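Local coordinates for protein retinol dehydratase (Spodoptera frugiperda, PDB 1FMJ) that converts retinol to anhydroretinol, using a sulfotransferase fold that binds retinol and the nucleotide adenosine 3',5'-diphosphate, at residues His239-Phe247 and Ile259-Gly267. Sequence-based numbering, arbitrary orientation.
Sequences HDPNMLFLF and IARIADFLG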
# COMPACT_ATOMS: atom_id res chain seq x y z
N HIS A 239 0.68 8.36 -19.26
CA HIS A 239 1.30 9.08 -20.37
C HIS A 239 2.19 10.21 -19.87
O HIS A 239 3.23 10.50 -20.46
CB HIS A 239 0.21 9.63 -21.30
CG HIS A 239 -0.75 8.59 -21.79
ND1 HIS A 239 -2.00 8.89 -22.28
CD2 HIS A 239 -0.64 7.24 -21.84
CE1 HIS A 239 -2.62 7.77 -22.62
NE2 HIS A 239 -1.82 6.76 -22.36
N ASP A 240 1.77 10.84 -18.77
CA ASP A 240 2.50 11.95 -18.16
C ASP A 240 3.97 11.60 -17.89
O ASP A 240 4.29 10.52 -17.41
CB ASP A 240 1.81 12.35 -16.85
CG ASP A 240 2.36 13.65 -16.27
OD1 ASP A 240 3.57 13.71 -15.96
OD2 ASP A 240 1.58 14.61 -16.11
N PRO A 241 4.88 12.53 -18.21
CA PRO A 241 6.31 12.32 -17.99
C PRO A 241 6.70 12.10 -16.53
O PRO A 241 7.76 11.54 -16.26
CB PRO A 241 6.95 13.58 -18.56
CG PRO A 241 6.00 13.96 -19.65
CD PRO A 241 4.65 13.76 -18.99
N ASN A 242 5.86 12.54 -15.60
CA ASN A 242 6.15 12.40 -14.17
C ASN A 242 5.48 11.19 -13.53
O ASN A 242 5.43 11.07 -12.30
CB ASN A 242 5.76 13.67 -13.41
CG ASN A 242 6.79 14.77 -13.58
OD1 ASN A 242 7.91 14.53 -14.03
ND2 ASN A 242 6.42 15.99 -13.21
N MET A 243 4.97 10.30 -14.37
CA MET A 243 4.31 9.08 -13.90
C MET A 243 4.93 7.85 -14.53
O MET A 243 5.16 7.82 -15.74
CB MET A 243 2.81 9.11 -14.23
CG MET A 243 2.11 7.76 -14.07
SD MET A 243 2.04 7.14 -12.37
CE MET A 243 0.46 7.75 -11.87
N LEU A 244 5.21 6.85 -13.71
CA LEU A 244 5.79 5.60 -14.18
C LEU A 244 4.92 4.46 -13.67
O LEU A 244 5.00 4.09 -12.50
CB LEU A 244 7.23 5.43 -13.68
CG LEU A 244 7.87 4.07 -14.01
CD1 LEU A 244 7.98 3.91 -15.52
CD2 LEU A 244 9.25 3.97 -13.38
N PHE A 245 4.08 3.92 -14.55
CA PHE A 245 3.20 2.81 -14.21
C PHE A 245 3.97 1.52 -14.45
O PHE A 245 4.48 1.30 -15.54
CB PHE A 245 1.96 2.84 -15.11
CG PHE A 245 0.80 2.03 -14.59
CD1 PHE A 245 -0.26 2.66 -13.94
CD2 PHE A 245 0.74 0.66 -14.79
CE1 PHE A 245 -1.37 1.95 -13.51
CE2 PHE A 245 -0.36 -0.08 -14.36
CZ PHE A 245 -1.42 0.57 -13.72
N LEU A 246 4.04 0.66 -13.43
CA LEU A 246 4.75 -0.60 -13.56
C LEU A 246 3.89 -1.74 -13.03
O LEU A 246 2.95 -1.52 -12.25
CB LEU A 246 6.06 -0.57 -12.77
CG LEU A 246 7.09 0.51 -13.13
CD1 LEU A 246 8.29 0.38 -12.20
CD2 LEU A 246 7.52 0.35 -14.60
N PHE A 247 4.20 -2.95 -13.46
CA PHE A 247 3.48 -4.13 -13.01
C PHE A 247 4.41 -5.00 -12.18
O PHE A 247 5.53 -5.29 -12.58
CB PHE A 247 2.94 -4.94 -14.19
CG PHE A 247 1.79 -4.29 -14.91
CD1 PHE A 247 2.00 -3.59 -16.09
CD2 PHE A 247 0.50 -4.38 -14.40
CE1 PHE A 247 0.94 -2.99 -16.76
CE2 PHE A 247 -0.56 -3.78 -15.06
CZ PHE A 247 -0.35 -3.09 -16.24
N ILE A 259 14.63 -1.94 -13.36
CA ILE A 259 15.52 -1.03 -12.66
C ILE A 259 15.97 0.09 -13.60
O ILE A 259 16.12 1.24 -13.18
CB ILE A 259 16.76 -1.77 -12.11
CG1 ILE A 259 16.34 -2.71 -10.97
CG2 ILE A 259 17.79 -0.76 -11.61
CD1 ILE A 259 17.48 -3.53 -10.38
N ALA A 260 16.18 -0.27 -14.86
CA ALA A 260 16.61 0.69 -15.88
C ALA A 260 15.49 1.68 -16.16
O ALA A 260 15.72 2.88 -16.27
CB ALA A 260 17.02 -0.05 -17.16
N ARG A 261 14.28 1.16 -16.30
CA ARG A 261 13.15 2.03 -16.55
C ARG A 261 13.02 3.06 -15.43
O ARG A 261 12.82 4.24 -15.68
CB ARG A 261 11.85 1.23 -16.67
CG ARG A 261 11.78 0.32 -17.89
CD ARG A 261 10.39 -0.26 -18.05
NE ARG A 261 9.41 0.76 -18.41
CZ ARG A 261 8.10 0.55 -18.50
NH1 ARG A 261 7.60 -0.66 -18.23
NH2 ARG A 261 7.29 1.53 -18.85
N ILE A 262 13.16 2.60 -14.18
CA ILE A 262 13.05 3.51 -13.05
C ILE A 262 14.19 4.53 -13.01
O ILE A 262 13.99 5.67 -12.61
CB ILE A 262 13.00 2.73 -11.72
CG1 ILE A 262 11.74 1.86 -11.67
CG2 ILE A 262 13.02 3.70 -10.53
CD1 ILE A 262 11.72 0.87 -10.53
N ALA A 263 15.38 4.11 -13.44
CA ALA A 263 16.52 5.02 -13.46
C ALA A 263 16.29 6.14 -14.47
O ALA A 263 16.45 7.31 -14.15
CB ALA A 263 17.81 4.26 -13.79
N ASP A 264 15.90 5.78 -15.69
CA ASP A 264 15.65 6.77 -16.73
C ASP A 264 14.58 7.75 -16.27
O ASP A 264 14.74 8.96 -16.39
CB ASP A 264 15.19 6.11 -18.03
CG ASP A 264 16.20 5.13 -18.58
OD1 ASP A 264 17.41 5.44 -18.51
OD2 ASP A 264 15.79 4.07 -19.08
N PHE A 265 13.48 7.21 -15.75
CA PHE A 265 12.37 8.02 -15.26
C PHE A 265 12.86 9.02 -14.21
O PHE A 265 12.39 10.16 -14.18
CB PHE A 265 11.29 7.10 -14.66
CG PHE A 265 10.13 7.84 -14.05
CD1 PHE A 265 9.25 8.57 -14.85
CD2 PHE A 265 9.91 7.80 -12.68
CE1 PHE A 265 8.17 9.25 -14.29
CE2 PHE A 265 8.83 8.47 -12.11
CZ PHE A 265 7.96 9.20 -12.92
N LEU A 266 13.81 8.61 -13.38
CA LEU A 266 14.34 9.49 -12.34
C LEU A 266 15.51 10.35 -12.81
O LEU A 266 16.11 11.09 -12.02
CB LEU A 266 14.78 8.67 -11.12
CG LEU A 266 13.63 8.00 -10.36
CD1 LEU A 266 14.18 7.19 -9.20
CD2 LEU A 266 12.66 9.06 -9.86
N GLY A 267 15.82 10.26 -14.10
CA GLY A 267 16.92 11.03 -14.65
C GLY A 267 18.26 10.62 -14.08
O GLY A 267 19.15 11.45 -13.91
O HOH W 1 10.14 11.74 -14.87
O HOH W 2 4.42 -0.80 -17.52
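L244 and L246 pack against R261, I262 and F265 in an apolar helix-on-sheet contact, where helix 255-265 covers strand 243-247, an outermost strand of the parallel sheet. The axes of strand 243-247 and helix 259-265 run almost antiparallel (170°) and come within 9.7 Å of each other. F265 and L244 bury the largest areas: CB of L244 sits over the centre of the F265 ring, 3.6 Å from the centroid and 6° off the normal, a CH-pi contact. A chi1 of 177° carries the ring away from its own backbone N and toward the start of the strand, where the Asx turn and type I turn beginning at D240 present backbone polar atoms. N242 O and M243 N lie at the ring's edge, N242 O being 3.2 Å from CZ of F265. A water donates to both P241 O and F265 O, bridging the turn to the last turn of the helix. Without the ring, as with an alanine at F265, CB of L244 would probably lose its aromatic partner and a gap is likely to open beside the turn. Branched side chains fill the next layer: CG1 of I262 meets CD2 of L244 at 3.7 Å and CD1 of L246 at 3.8 Å, while L82 and I86 of helix 76-87 touch I262 as well. At the exposed margin, R261 takes CD2 of L246 over one guanidinium face, toward the rim, while NH1 makes a long bond to a water that donates to F245 O. After strand 243-247 and short helix 248-253, helix 255-265 folds back over one sheet face, the alpha/beta layering of the P-loop-like sulfotransferase fold.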